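Local coordinates for flagellar basal body protein (Helicobacter pylori, PDB 5NPY) that probably builds the flagellar hook as its structural subunit, the curved joint through which motor rotation is passed on to the filament, at residues Asn381-Asp384 against Pro385-Pro389; Gln227-Asn230 against Ala231-Asn234; Gly326-Ala329 against Asp330-Leu334; Ser460-Asp463 against Ser464-Leu467. One frame throughout, in Å; residues are numbered along the deposited sequence.

Interaction 1 (Asn381-Asp384 against Pro385-Pro389); sequences NSND and PTSSP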
# COMPACT_ATOMS: atom_id res chain seq x y z
N ASN A 381 5.64 23.04 1.22
CA ASN A 381 4.63 24.08 1.20
C ASN A 381 3.57 23.74 2.22
O ASN A 381 3.12 22.60 2.30
CB ASN A 381 3.98 24.22 -0.18
CG ASN A 381 3.20 25.51 -0.30
OD1 ASN A 381 3.79 26.58 -0.36
ND2 ASN A 381 1.89 25.41 -0.30
N SER A 382 3.15 24.74 2.99
CA SER A 382 2.09 24.52 3.97
C SER A 382 0.83 25.25 3.53
O SER A 382 0.88 26.27 2.84
CB SER A 382 2.54 24.98 5.36
OG SER A 382 2.51 26.38 5.43
N ASN A 383 -0.32 24.69 3.91
CA ASN A 383 -1.61 25.27 3.53
C ASN A 383 -1.99 26.35 4.55
O ASN A 383 -2.40 26.06 5.66
CB ASN A 383 -2.68 24.18 3.41
CG ASN A 383 -4.11 24.74 3.47
OD1 ASN A 383 -4.89 24.39 4.36
ND2 ASN A 383 -4.45 25.62 2.54
N ASP A 384 -1.82 27.60 4.14
CA ASP A 384 -2.18 28.75 4.94
C ASP A 384 -3.70 28.92 4.91
O ASP A 384 -4.27 29.06 3.83
CB ASP A 384 -1.44 29.98 4.42
CG ASP A 384 -1.81 31.28 5.16
OD1 ASP A 384 -2.77 31.30 5.96
OD2 ASP A 384 -1.11 32.32 4.97
N PRO A 385 -4.39 28.90 6.06
CA PRO A 385 -5.85 29.04 6.02
C PRO A 385 -6.33 30.35 5.43
O PRO A 385 -7.47 30.39 4.97
CB PRO A 385 -6.26 28.90 7.50
CG PRO A 385 -5.04 29.31 8.26
CD PRO A 385 -3.91 28.72 7.44
N THR A 386 -5.52 31.40 5.41
CA THR A 386 -5.99 32.66 4.83
C THR A 386 -5.83 32.73 3.32
O THR A 386 -6.13 33.78 2.73
CB THR A 386 -5.27 33.85 5.46
OG1 THR A 386 -3.86 33.74 5.22
CG2 THR A 386 -5.55 33.94 6.98
N SER A 387 -5.36 31.67 2.67
CA SER A 387 -5.23 31.62 1.22
C SER A 387 -6.58 31.35 0.55
O SER A 387 -7.42 30.62 1.08
CB SER A 387 -4.25 30.53 0.83
OG SER A 387 -4.83 29.27 1.16
N SER A 388 -6.78 31.93 -0.63
CA SER A 388 -7.98 31.74 -1.42
C SER A 388 -7.76 30.69 -2.51
O SER A 388 -6.63 30.26 -2.76
CB SER A 388 -8.42 33.06 -2.05
OG SER A 388 -7.38 33.59 -2.84
N PRO A 389 -8.84 30.23 -3.18
CA PRO A 389 -8.66 29.33 -4.33
C PRO A 389 -7.74 29.89 -5.43
O PRO A 389 -7.20 29.10 -6.21
CB PRO A 389 -10.09 29.13 -4.86
CG PRO A 389 -11.03 29.68 -3.77
CD PRO A 389 -10.20 30.15 -2.62
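Asp384 holds the residues that follow it with two different oxygens, making a type I beta turn from Asp384 to Ser387, with an Asx turn superposed where Asp384 OD1 accepts from Thr386 N. On the tight side, the carboxylate takes two bonds from Thr386. Its backbone N lies 2.8 Å from Asp384 OD1, and its hydroxyl OG1 donates to Asp384 OD1 at 2.8 Å too. Both donors come from one face of the carboxylate, well above its plane. CG of Asp384 stands anti to the backbone N (chi1 177°), which carries the carboxylate forward past the ring nitrogen of Pro385, an atom with no hydrogen to offer. The main-chain oxygen is doubly gripped in turn: Ser387 N closes the turn on Asp384 O at 3.1 Å, and Ser387 OG donates to Asp384 O at 2.7 Å, nearly along the C=O axis. The looser side faces outward from the loop joining strands 370-381 and 396-406. Pro385 and Thr386 are exposed there, and Asn383 ND2 stays 3.9 Å from Ser387 OG and bonds instead to the carbonyl of Lys394. Arg246 adds a salt bridge to Asp384 OD1. With two hydrogen bonds and this arginine on a single oxygen, rotation of the carboxylate is probably restricted and its charged form probably favoured, while the proline ring restricts the second position of the turn.

Interaction 2 (Gln227-Asn230 against Ala231-Asn234); sequences QDIN and ALAN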
# COMPACT_ATOMS: atom_id res chain seq x y z
N GLN A 227 11.10 27.01 -0.99
CA GLN A 227 10.67 26.40 0.26
C GLN A 227 9.82 27.41 1.04
O GLN A 227 10.25 28.52 1.31
CB GLN A 227 11.87 25.93 1.07
CG GLN A 227 11.53 25.29 2.40
CD GLN A 227 10.99 23.91 2.24
OE1 GLN A 227 11.07 23.31 1.15
NE2 GLN A 227 10.39 23.40 3.32
N ASP A 228 8.60 27.02 1.35
CA ASP A 228 7.74 27.78 2.24
C ASP A 228 8.42 27.90 3.62
O ASP A 228 8.77 26.90 4.25
CB ASP A 228 6.38 27.06 2.32
CG ASP A 228 5.34 27.79 3.20
OD1 ASP A 228 4.15 27.41 3.12
OD2 ASP A 228 5.68 28.71 3.96
N ILE A 229 8.64 29.14 4.06
CA ILE A 229 9.32 29.36 5.34
C ILE A 229 8.52 28.80 6.52
O ILE A 229 9.10 28.48 7.56
CB ILE A 229 9.61 30.87 5.50
CG1 ILE A 229 10.62 31.11 6.62
CG2 ILE A 229 8.33 31.68 5.75
CD1 ILE A 229 11.05 32.55 6.73
N ASN A 230 7.18 28.67 6.39
CA ASN A 230 6.36 28.00 7.40
C ASN A 230 6.51 26.48 7.37
O ASN A 230 6.07 25.81 8.32
CB ASN A 230 4.87 28.34 7.22
CG ASN A 230 4.03 27.98 8.44
OD1 ASN A 230 4.29 28.47 9.56
ND2 ASN A 230 3.00 27.17 8.25
N ALA A 231 7.09 25.92 6.30
CA ALA A 231 7.39 24.48 6.22
C ALA A 231 8.79 24.20 6.74
O ALA A 231 9.59 23.48 6.12
CB ALA A 231 7.23 23.98 4.78
N LEU A 232 9.10 24.78 7.90
CA LEU A 232 10.43 24.71 8.49
C LEU A 232 10.34 24.64 10.01
O LEU A 232 9.28 24.87 10.60
CB LEU A 232 11.27 25.91 8.08
CG LEU A 232 11.68 26.00 6.60
CD1 LEU A 232 12.24 27.36 6.36
CD2 LEU A 232 12.71 24.92 6.26
N ALA A 233 11.48 24.35 10.64
CA ALA A 233 11.61 24.41 12.08
C ALA A 233 13.05 24.78 12.40
O ALA A 233 13.96 24.55 11.59
CB ALA A 233 11.23 23.07 12.75
N ASN A 234 13.27 25.35 13.60
CA ASN A 234 14.62 25.72 14.00
C ASN A 234 15.35 24.54 14.64
O ASN A 234 14.86 23.41 14.69
CB ASN A 234 14.62 26.94 14.93
CG ASN A 234 13.88 26.71 16.25
OD1 ASN A 234 13.78 25.59 16.76
ND2 ASN A 234 13.37 27.80 16.82
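Gln227 and Asp228 both reach forward to Ala231, where the chain makes a type I beta turn from Asp228 to Ala231, reinforced by an Asx turn. Three hydrogen bonds do the polar work. Ala231 N closes the turn on Asp228 O at 2.8 Å, and Asp228 OD2 accepts from Asn230 N at 2.9 Å, the donor standing above the carboxylate plane. Gln227 NE2 spans the whole bend to Ala231 O at 2.9 Å. Its CG lies anti to the backbone N (chi1 179°) and the chain then bends at chi2, bringing the amide round so that Ala231 O lies in the amide plane, although the bond itself is bent (133° at the hydrogen). The same nitrogen also donates to the carbonyl of Met379 in strand 370-381. Charge is concentrated on Asp228, whose carboxylate pairs with Lys277 and accepts from the hydroxyl of Tyr266, which probably stabilises the charge of this buried acid. Apolar packing fills the rest. The methyl of Ala231 fits beside the amide, its CB 3.5 Å from Gln227 NE2, and rests on CB of Asp228. Leu232 folds back along the turn: its CD2 lies against the bent Gln227 chain, 4.0 Å from Gln227 NE2 and about as far from CG. The Leu232 and Ile229 side chains meet roughly perpendicular, with Leu232 CD1 4.1 Å from Ile229 CG1.

Interaction 3 (Gly326-Ala329 against Asp330-Leu334); sequences GGIA and DKLGL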
# COMPACT_ATOMS: atom_id res chain seq x y z
N GLY A 326 10.33 40.18 15.16
CA GLY A 326 9.11 39.47 14.89
C GLY A 326 9.27 38.03 15.28
O GLY A 326 10.35 37.59 15.60
N GLY A 327 8.18 37.30 15.25
CA GLY A 327 8.17 35.89 15.56
C GLY A 327 9.08 35.02 14.72
O GLY A 327 9.71 34.15 15.22
N ILE A 328 9.13 35.28 13.44
CA ILE A 328 9.94 34.51 12.54
C ILE A 328 11.42 34.73 12.78
O ILE A 328 12.18 33.84 12.67
CB ILE A 328 9.57 34.78 11.09
CG1 ILE A 328 8.17 34.29 10.83
CG2 ILE A 328 10.53 34.08 10.18
CD1 ILE A 328 7.39 35.14 9.89
N ALA A 329 11.76 35.94 13.12
CA ALA A 329 13.09 36.32 13.45
C ALA A 329 13.51 35.67 14.75
O ALA A 329 14.56 35.11 14.83
CB ALA A 329 13.19 37.80 13.55
N ASP A 330 12.66 35.73 15.76
CA ASP A 330 12.93 35.13 17.04
C ASP A 330 13.21 33.65 16.84
O ASP A 330 14.15 33.15 17.33
CB ASP A 330 11.74 35.25 18.02
CG ASP A 330 11.47 36.67 18.51
OD1 ASP A 330 12.29 37.57 18.39
OD2 ASP A 330 10.39 36.90 19.05
N LYS A 331 12.36 32.97 16.11
CA LYS A 331 12.47 31.56 15.84
C LYS A 331 13.73 31.13 15.14
O LYS A 331 14.25 30.12 15.42
CB LYS A 331 11.30 31.13 15.01
CG LYS A 331 10.02 30.99 15.76
CD LYS A 331 10.10 29.86 16.70
CE LYS A 331 8.88 29.85 17.57
NZ LYS A 331 9.28 29.39 18.90
N LEU A 332 14.18 31.94 14.21
CA LEU A 332 15.35 31.66 13.46
C LEU A 332 16.62 32.19 14.07
O LEU A 332 17.66 31.91 13.58
CB LEU A 332 15.20 32.30 12.10
CG LEU A 332 14.18 31.66 11.20
CD1 LEU A 332 13.69 32.58 10.11
CD2 LEU A 332 14.68 30.34 10.66
N GLY A 333 16.54 32.95 15.14
CA GLY A 333 17.72 33.53 15.71
C GLY A 333 18.32 34.58 14.80
O GLY A 333 19.50 34.68 14.67
N LEU A 334 17.48 35.38 14.19
CA LEU A 334 17.92 36.40 13.31
C LEU A 334 17.59 37.78 13.82
O LEU A 334 17.61 38.72 13.08
CB LEU A 334 17.30 36.18 11.96
CG LEU A 334 17.95 35.16 11.03
CD1 LEU A 334 17.20 35.08 9.72
CD2 LEU A 334 19.42 35.45 10.78
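The carboxylate of Asp330 turns one face to the carbonyl of Gly326, in a short helix, 327-332, with Gly326 as N-cap and a Schellman motif at its far end. Gly326 O sits squarely over the carboxylate carbon, 3.3 Å from Asp330 CG. At the rim of the group, OD1 is engaged by the side-chain amide of Asn335. The CG of Asp330 lies beside its own backbone N (chi1 -70°), which puts the carboxylate back over the first turn. The carboxylate and the Gly326 carbonyl are both acceptors and share no hydrogen; the bond to Gly326 O comes from Asp330 N at 3.0 Å, with the donor in the carbonyl plane. Helical bonds continue with Lys331 N on Gly327 O and the more bent Leu332 N on Ile328 O. At the end, Gly333 takes positive phi (68°) and its N bonds to Asp330 O. Leu334 N then returns to Ala329 O at 3.0 Å, almost straight at the hydrogen; Leu332 N adds a weak bond to this oxygen. The buried flank carries Ile328, Leu332 and Leu334, with Leu332 and Leu334 against strand 346-364. Lys331 curls outward towards Glu238, a long, weak ion pair. Ile328 and Leu332, one turn apart, run alongside each other in the same direction, packed more tightly than usual, with Ile328 CG2 3.5 Å from Leu332 CD1.

Interaction 4 (Ser460-Asp463 against Ser464-Leu467); sequences SYQD and SKLL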
# COMPACT_ATOMS: atom_id res chain seq x y z
N SER A 460 -4.11 16.10 10.67
CA SER A 460 -3.35 16.72 11.76
C SER A 460 -3.43 15.91 13.05
O SER A 460 -2.47 15.89 13.83
CB SER A 460 -3.87 18.14 12.02
OG SER A 460 -2.85 19.11 11.81
N TYR A 461 -4.56 15.23 13.29
CA TYR A 461 -4.76 14.57 14.57
C TYR A 461 -4.02 13.25 14.67
O TYR A 461 -3.86 12.73 15.77
CB TYR A 461 -6.26 14.37 14.83
CG TYR A 461 -6.98 13.44 13.84
CD1 TYR A 461 -7.69 13.94 12.74
CD2 TYR A 461 -6.97 12.06 14.04
CE1 TYR A 461 -8.36 13.08 11.87
CE2 TYR A 461 -7.62 11.19 13.16
CZ TYR A 461 -8.31 11.70 12.08
OH TYR A 461 -8.96 10.82 11.23
N GLN A 462 -3.55 12.69 13.54
CA GLN A 462 -2.87 11.40 13.49
C GLN A 462 -1.37 11.60 13.26
O GLN A 462 -0.96 12.51 12.53
CB GLN A 462 -3.50 10.54 12.38
CG GLN A 462 -3.00 9.09 12.24
CD GLN A 462 -3.74 8.33 11.12
OE1 GLN A 462 -3.80 8.79 9.98
NE2 GLN A 462 -4.31 7.16 11.44
N ASP A 463 -0.54 10.76 13.89
CA ASP A 463 0.89 10.80 13.59
C ASP A 463 1.15 10.50 12.12
O ASP A 463 0.33 9.91 11.41
CB ASP A 463 1.70 9.79 14.43
CG ASP A 463 1.67 10.08 15.91
OD1 ASP A 463 2.39 9.38 16.67
OD2 ASP A 463 0.92 10.99 16.34
N SER A 464 2.33 10.90 11.64
CA SER A 464 2.81 10.33 10.38
C SER A 464 2.85 8.81 10.51
O SER A 464 3.31 8.27 11.53
CB SER A 464 4.18 10.88 10.02
OG SER A 464 4.11 12.28 9.82
N LYS A 465 2.31 8.12 9.51
CA LYS A 465 2.05 6.69 9.68
C LYS A 465 1.82 6.06 8.32
O LYS A 465 1.12 6.64 7.48
CB LYS A 465 0.80 6.46 10.55
CG LYS A 465 0.56 5.04 10.99
CD LYS A 465 -0.76 4.91 11.82
CE LYS A 465 -0.96 6.05 12.84
NZ LYS A 465 -0.12 5.89 14.10
N LEU A 466 2.35 4.85 8.14
CA LEU A 466 1.96 4.03 7.00
C LEU A 466 0.72 3.20 7.35
O LEU A 466 0.75 2.35 8.24
CB LEU A 466 3.12 3.13 6.56
CG LEU A 466 2.70 2.23 5.39
CD1 LEU A 466 2.67 3.05 4.08
CD2 LEU A 466 3.69 1.10 5.27
N LEU A 467 -0.37 3.48 6.65
CA LEU A 467 -1.65 2.84 6.90
C LEU A 467 -1.73 1.44 6.30
O LEU A 467 -2.09 0.48 6.99
CB LEU A 467 -2.78 3.69 6.31
CG LEU A 467 -2.63 5.16 6.68
CD1 LEU A 467 -3.86 5.88 6.17
CD2 LEU A 467 -2.54 5.28 8.23
O HOH W 1 -1.20 7.88 15.75
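The Gln462 and Lys465 side chains meet nearly perpendicular, aliphatic part against aliphatic part, with Gln462 CG 3.7 Å from Lys465 CE. Gln462 runs extended, with CG anti to the backbone N (chi1 -175°), a straight stem that takes the amide to Lys465 and Leu467. Lys465 begins extended and then bends at both chi3 and chi4, which folds CE onto the glutamine stem and its amide nitrogen, at 3.8 Å from Gln462 NE2. Leu467 comes to the same face of that amide at a slant: its CD2 branch lies 4.1 Å from both Gln462 OE1 and NE2. The amide thus rests against two hydrocarbon groups, with no hydrogen bond between the segments. The bend in Lys465 directs its ammonium back towards Asp463, where a water lies 2.8 Å from Lys465 NZ and is held weakly by Asp463 N. Opposite charges are near but not in contact, with Asp463 OD1 5.0 Å from Lys465 NZ, so any attraction is probably softened by solvent. The loop is secured from outside: Ser464 OG bonds to the backbone N of Asn200, and Gln462 O accepts from the Asn200 amide. Here the chain leaves a loop and enters strand 465-471, the edge of a four-stranded mixed sheet, where Lys465 and Leu467 pair antiparallel with Asn198 and Ser196 of strand 192-198.

How the interactions relate
Interaction 2 is buried and interaction 3 partly buried, and the two are joined: Asn234 ND2 of interaction 2 donates to Lys331 O of interaction 3, and Ile229 CD1 packs on Ile328 CG2. Interaction 1 is a surface turn; Asp228 and Asn230 of interaction 2 probably bond to Ser382 N and OG, just before it, beside the bound tris-hydroxymethyl-methyl-ammonium, which touches Asn381. Both turns use an aspartate to fix a bend, but the buried one adds apolar packing, whereas the outer one is almost wholly polar. Interaction 3 relies on helical backbone bonds. Interaction 4, also at the surface, lies on another sheet, without direct hydrogen bonds between its segments, only hydrocarbon contact and a weakly bound water bridge.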